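Glucose 1-dehydrogenase (Haloferax mediterranei, PDB 2B5W) oxidises D-glucose to D-gluconate by way of glucono-1,5-lactone, and several other aldoses to their glyconates, using a catalytic zinc ion and either NADP(+), the preferred acceptor, or NAD(+). Local coordinates at residues Y134-P139 against E307-A312; I154-L159 against T313-K318. The protein carries 1 engineered substitution. All blocks are in the same frame, centred on the assembly; numbering follows the deposited sequence.

Contact 1 (Y134-P139 against E307-A312)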
# COMPACT_ATOMS: atom_id res chain seq x y z
N TYR A 134 -14.77 -2.85 25.08
CA TYR A 134 -14.64 -1.63 24.28
C TYR A 134 -14.41 -0.39 25.14
O TYR A 134 -14.48 0.73 24.61
CB TYR A 134 -15.87 -1.42 23.38
CG TYR A 134 -16.15 -2.60 22.46
CD1 TYR A 134 -15.14 -3.22 21.77
CD2 TYR A 134 -17.42 -3.14 22.37
CE1 TYR A 134 -15.38 -4.31 20.96
CE2 TYR A 134 -17.66 -4.23 21.56
CZ TYR A 134 -16.63 -4.82 20.86
OH TYR A 134 -16.83 -5.95 20.05
N LEU A 135 -14.12 -0.58 26.41
CA LEU A 135 -13.73 0.51 27.30
C LEU A 135 -12.25 0.34 27.57
O LEU A 135 -11.83 -0.70 28.09
CB LEU A 135 -14.52 0.51 28.62
CG LEU A 135 -15.98 0.92 28.45
CD1 LEU A 135 -16.82 0.68 29.66
CD2 LEU A 135 -16.10 2.39 27.98
N VAL A 136 -11.47 1.37 27.25
CA VAL A 136 -10.04 1.32 27.45
C VAL A 136 -9.67 2.17 28.65
O VAL A 136 -9.87 3.39 28.65
CB VAL A 136 -9.29 1.80 26.20
CG1 VAL A 136 -7.77 1.72 26.43
CG2 VAL A 136 -9.73 1.02 24.97
N ARG A 137 -9.14 1.56 29.70
CA ARG A 137 -8.67 2.33 30.83
C ARG A 137 -7.47 3.14 30.39
O ARG A 137 -6.61 2.67 29.64
CB ARG A 137 -8.25 1.38 31.96
CG ARG A 137 -9.45 0.72 32.64
CD ARG A 137 -9.08 -0.49 33.52
NE ARG A 137 -8.75 -1.60 32.66
CZ ARG A 137 -8.47 -2.83 33.07
NH1 ARG A 137 -8.44 -3.14 34.35
NH2 ARG A 137 -8.18 -3.75 32.17
N ILE A 138 -7.44 4.39 30.86
CA ILE A 138 -6.31 5.28 30.57
C ILE A 138 -5.81 5.83 31.90
O ILE A 138 -6.52 5.87 32.92
CB ILE A 138 -6.72 6.43 29.60
CG1 ILE A 138 -7.70 7.40 30.25
CG2 ILE A 138 -7.27 5.88 28.31
CD1 ILE A 138 -7.91 8.67 29.42
N PRO A 139 -4.58 6.36 31.89
CA PRO A 139 -4.09 6.99 33.12
C PRO A 139 -5.02 8.08 33.66
O PRO A 139 -5.61 8.87 32.90
CB PRO A 139 -2.72 7.55 32.70
CG PRO A 139 -2.31 6.69 31.57
CD PRO A 139 -3.62 6.42 30.79
N GLU A 307 -5.78 -1.82 20.88
CA GLU A 307 -4.32 -1.66 20.96
C GLU A 307 -3.87 -0.26 20.56
O GLU A 307 -2.85 0.23 21.05
CB GLU A 307 -3.64 -2.67 20.05
CG GLU A 307 -3.76 -4.11 20.51
CD GLU A 307 -3.04 -5.08 19.58
OE1 GLU A 307 -2.21 -4.63 18.73
OE2 GLU A 307 -3.31 -6.30 19.69
N HIS A 308 -4.60 0.36 19.65
CA HIS A 308 -4.26 1.70 19.19
C HIS A 308 -4.59 2.74 20.24
O HIS A 308 -3.87 3.74 20.38
CB HIS A 308 -5.01 2.03 17.90
CG HIS A 308 -4.82 1.02 16.83
ND1 HIS A 308 -5.86 0.30 16.27
CD2 HIS A 308 -3.68 0.55 16.27
CE1 HIS A 308 -5.35 -0.55 15.39
NE2 HIS A 308 -4.03 -0.41 15.36
N PHE A 309 -5.66 2.52 20.98
CA PHE A 309 -6.03 3.40 22.10
C PHE A 309 -4.98 3.27 23.22
O PHE A 309 -4.57 4.26 23.81
CB PHE A 309 -7.43 3.08 22.68
CG PHE A 309 -8.60 3.52 21.82
CD1 PHE A 309 -8.84 2.96 20.57
CD2 PHE A 309 -9.48 4.51 22.27
CE1 PHE A 309 -9.89 3.35 19.75
CE2 PHE A 309 -10.59 4.88 21.47
CZ PHE A 309 -10.78 4.33 20.20
N GLU A 310 -4.51 2.05 23.50
CA GLU A 310 -3.43 1.88 24.48
C GLU A 310 -2.13 2.59 24.05
O GLU A 310 -1.51 3.29 24.84
CB GLU A 310 -3.17 0.39 24.77
CG GLU A 310 -4.31 -0.30 25.49
CD GLU A 310 -4.07 -1.83 25.63
OE1 GLU A 310 -3.04 -2.35 25.20
OE2 GLU A 310 -5.00 -2.47 26.12
N ALA A 311 -1.77 2.43 22.78
CA ALA A 311 -0.58 3.05 22.22
C ALA A 311 -0.71 4.56 22.33
O ALA A 311 0.25 5.24 22.67
CB ALA A 311 -0.37 2.63 20.81
N ALA A 312 -1.91 5.07 22.07
CA ALA A 312 -2.17 6.52 22.21
C ALA A 312 -1.85 7.07 23.57
O ALA A 312 -1.39 8.22 23.67
CB ALA A 312 -3.64 6.85 21.85
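Val136 and Phe309 mark the closest backbone approach of strand 135-137 to helix 306-318, with their CA atoms 7.0 Å apart. Both side chains point into the gap and meet at about a right angle. CG2 of Val136 comes to 3.8 Å from CB of Phe309, while Val136 CG1 lies 4.0 Å from the same CB. The valine thus straddles the phenylalanine methylene, its approach to the ring being oblique, with CG2 4.2 Å from Phe309 CG. The valine torsion (chi1 -179°, CG1 opposite the backbone N) also brings CG1 beside Glu310, 4.1 Å from its CG. This glutamate contributes only its aliphatic part, its chain running extended to the carboxylate. The Phe309 ring leans on Val84 of the paired strand 82-85 and on Glu150 and Ser153 of helix 149-164; Glu150 binds the catalytic zinc and the substrate, though it is not among the zinc ligands of this structure. The contact therefore packs a strand of the GroES-like region against a helix of the C-terminal family region. Its 126 Å² of buried surface contains no hydrogen bond, and Arg137 NH2 stays 7.0 Å from Glu310 OE2, which leaves the fit to shape and apolar burial.

Contact 2 (I154-L159 against T313-K318). With K (potassium ion), chain F; NAP (NADP nicotinamide-adenine-dinucleotide phosphate), chain I.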
# COMPACT_ATOMS: atom_id res chain seq x y z
N ILE A 154 -6.58 6.93 15.90
CA ILE A 154 -6.79 6.92 14.46
C ILE A 154 -5.42 6.93 13.77
O ILE A 154 -5.16 6.15 12.85
CB ILE A 154 -7.66 8.11 14.00
CG1 ILE A 154 -9.09 7.99 14.52
CG2 ILE A 154 -7.57 8.26 12.50
CD1 ILE A 154 -9.84 6.80 14.05
N THR A 155 -4.54 7.84 14.19
CA THR A 155 -3.21 7.89 13.64
C THR A 155 -2.38 6.68 14.00
O THR A 155 -1.62 6.19 13.17
CB THR A 155 -2.53 9.20 14.07
OG1 THR A 155 -3.28 10.25 13.42
CG2 THR A 155 -1.09 9.27 13.57
N GLU A 156 -2.52 6.19 15.21
CA GLU A 156 -1.75 5.00 15.59
C GLU A 156 -2.09 3.85 14.63
O GLU A 156 -1.19 3.11 14.23
CB GLU A 156 -2.02 4.59 17.02
CG GLU A 156 -1.61 5.57 18.10
CD GLU A 156 -0.13 5.65 18.40
OE1 GLU A 156 0.70 4.94 17.77
OE2 GLU A 156 0.19 6.44 19.29
N LYS A 157 -3.36 3.66 14.30
CA LYS A 157 -3.70 2.59 13.38
C LYS A 157 -3.13 2.85 11.98
O LYS A 157 -2.56 1.96 11.36
CB LYS A 157 -5.22 2.38 13.26
CG LYS A 157 -5.57 1.34 12.18
CD LYS A 157 -7.05 1.10 11.95
CE LYS A 157 -7.26 0.34 10.64
NZ LYS A 157 -8.65 -0.06 10.48
N ALA A 158 -3.30 4.07 11.47
CA ALA A 158 -2.86 4.36 10.14
C ALA A 158 -1.36 4.16 10.01
O ALA A 158 -0.90 3.63 9.01
CB ALA A 158 -3.28 5.78 9.71
N LEU A 159 -0.59 4.61 11.00
CA LEU A 159 0.86 4.43 10.98
C LEU A 159 1.17 2.93 11.06
O LEU A 159 2.06 2.44 10.38
CB LEU A 159 1.54 5.18 12.12
CG LEU A 159 1.34 6.70 12.11
CD1 LEU A 159 2.07 7.37 13.24
CD2 LEU A 159 1.75 7.32 10.80
N THR A 313 -2.10 6.32 24.65
CA THR A 313 -1.77 6.80 25.98
C THR A 313 -0.29 7.07 26.16
O THR A 313 0.11 8.03 26.84
CB THR A 313 -2.30 5.93 27.15
OG1 THR A 313 -1.61 4.64 27.20
CG2 THR A 313 -3.79 5.67 26.98
N VAL A 314 0.55 6.18 25.61
CA VAL A 314 1.98 6.34 25.68
C VAL A 314 2.44 7.53 24.81
O VAL A 314 3.24 8.35 25.26
CB VAL A 314 2.66 5.01 25.24
CG1 VAL A 314 4.17 5.16 25.13
CG2 VAL A 314 2.34 3.89 26.22
N THR A 315 1.91 7.61 23.61
CA THR A 315 2.25 8.71 22.73
C THR A 315 1.85 10.05 23.34
O THR A 315 2.61 11.02 23.31
CB THR A 315 1.60 8.50 21.39
OG1 THR A 315 2.16 7.34 20.75
CG2 THR A 315 1.87 9.72 20.44
N PHE A 316 0.67 10.09 23.96
CA PHE A 316 0.22 11.32 24.64
C PHE A 316 1.25 11.89 25.61
O PHE A 316 1.51 13.08 25.63
CB PHE A 316 -1.08 11.02 25.38
CG PHE A 316 -1.66 12.20 26.12
CD1 PHE A 316 -1.24 12.51 27.34
CD2 PHE A 316 -2.72 12.89 25.57
CE1 PHE A 316 -1.78 13.61 28.02
CE2 PHE A 316 -3.29 13.96 26.24
CZ PHE A 316 -2.82 14.29 27.46
N THR A 317 1.88 11.02 26.40
CA THR A 317 2.89 11.40 27.37
C THR A 317 4.11 12.10 26.79
O THR A 317 4.81 12.88 27.44
CB THR A 317 3.28 10.14 28.16
OG1 THR A 317 2.12 9.61 28.83
CG2 THR A 317 4.21 10.44 29.22
N LYS A 318 4.36 11.82 25.49
CA LYS A 318 5.48 12.40 24.78
C LYS A 318 5.18 13.70 24.04
O LYS A 318 6.08 14.38 23.54
CB LYS A 318 5.99 11.41 23.74
CG LYS A 318 6.48 10.14 24.32
CD LYS A 318 7.08 9.19 23.27
CE LYS A 318 7.36 7.81 23.85
NZ LYS A 318 7.33 6.67 22.83
K K F . 4.66 6.88 19.49
PA NAP I . -10.79 19.20 9.08
O1A NAP I . -11.88 19.55 8.18
O2A NAP I . -10.85 19.94 10.43
O5B NAP I . -9.39 19.52 8.44
C5B NAP I . -9.09 19.38 7.07
C4B NAP I . -8.07 20.48 6.86
O4B NAP I . -7.51 20.29 5.58
C3B NAP I . -8.66 21.90 6.92
O3B NAP I . -8.04 22.71 7.91
C2B NAP I . -8.44 22.45 5.51
O2B NAP I . -8.02 23.80 5.45
C1B NAP I . -7.34 21.56 4.98
N9A NAP I . -7.42 21.42 3.54
C8A NAP I . -8.48 20.93 2.82
N7A NAP I . -8.16 20.97 1.51
C5A NAP I . -6.92 21.54 1.39
C6A NAP I . -6.08 21.85 0.31
N6A NAP I . -6.46 21.67 -0.98
N1A NAP I . -4.85 22.41 0.55
C2A NAP I . -4.42 22.66 1.83
N3A NAP I . -5.23 22.36 2.91
C4A NAP I . -6.44 21.80 2.69
O3 NAP I . -10.88 17.67 9.50
PN NAP I . -10.04 16.80 10.59
O1N NAP I . -8.62 17.25 10.69
O2N NAP I . -10.83 16.54 11.83
O5D NAP I . -10.13 15.57 9.57
C5D NAP I . -9.27 15.50 8.45
C4D NAP I . -9.78 14.46 7.45
O4D NAP I . -9.69 13.17 8.07
C3D NAP I . -11.24 14.64 7.04
O3D NAP I . -11.41 14.39 5.66
C2D NAP I . -11.97 13.61 7.90
O2D NAP I . -13.22 13.20 7.41
C1D NAP I . -10.93 12.49 7.94
N1N NAP I . -10.99 11.59 9.10
C2N NAP I . -10.88 10.27 8.80
C3N NAP I . -10.82 9.35 9.82
C7N NAP I . -10.52 7.94 9.40
O7N NAP I . -10.68 7.05 10.46
N7N NAP I . -10.14 7.67 8.13
C4N NAP I . -10.92 9.73 11.16
C5N NAP I . -11.02 11.09 11.45
C6N NAP I . -11.03 12.02 10.40
P2B NAP I . -9.10 25.05 5.34
O1X NAP I . -9.90 25.17 6.53
O2X NAP I . -8.18 26.26 5.07
O3X NAP I . -10.01 24.80 4.13
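A bend at chi2 (-75°) turns the Glu156 carboxylate toward Thr315, from a CG held anti to the carbonyl carbon (chi1 -64°). On the facing helix the Thr315 hydroxyl, opposite its own carbonyl carbon, comes from the other direction. The two groups join in a short hydrogen bond, Thr315 OG1 giving its proton to Glu156 OE2 at 2.6 Å. The syn lone pair of OE2 receives it, on the side of OE1, yet OE1 itself is 4.1 Å from the Thr315 OG1. The hydroxyl oxygen also coordinates a potassium ion, with OG1 of Thr315 2.8 Å from the metal. Such a cation would be expected to polarise the hydroxyl and strengthen its donation to the carboxylate. A weak hydrogen bond links the same OG1 to Ala311 O, one turn back in its helix. Met191 of helix 183-194 packs on both Glu156 and Thr315.

Helix 149-164, which bears Glu156, packs against the six-stranded parallel sheet of the Rossmann-type region of this zinc-dependent alcohol dehydrogenase family, with Ala158 on Tyr247 and Leu159 on Phe245. Thr155 OG1 bonds to Tyr247 OH and Thr188 OG1. From another side of the helix Ile154 lines the nicotinamide end of NADP: its CD1 is 3.7 Å from O7N of the carboxamide, and its CG2 is 3.9 Å from C4N, the hydride-accepting carbon.

How the contacts relate
Both contacts use helix 306-318, the 307-312 half in contact 1 and the 313-318 half in contact 2, and their centres lie 10 Å apart. The first is a mainly buried contact with a strand, made entirely through carbon atoms, with the exposed Glu310 at its margin; the second is partly buried, covers half the area (64 Å² against 126 Å²) and depends on a polar bond beside a metal ion. They also touch directly: His308 CD2 packs 3.5 Å from Lys157 CA, and Ile138 CG2 lies 3.7 Å from Thr313 CG2. Since strand 135-137 and helix 149-164 are consecutive in the chain, the shared helix packs against two successive pieces with different chemistry.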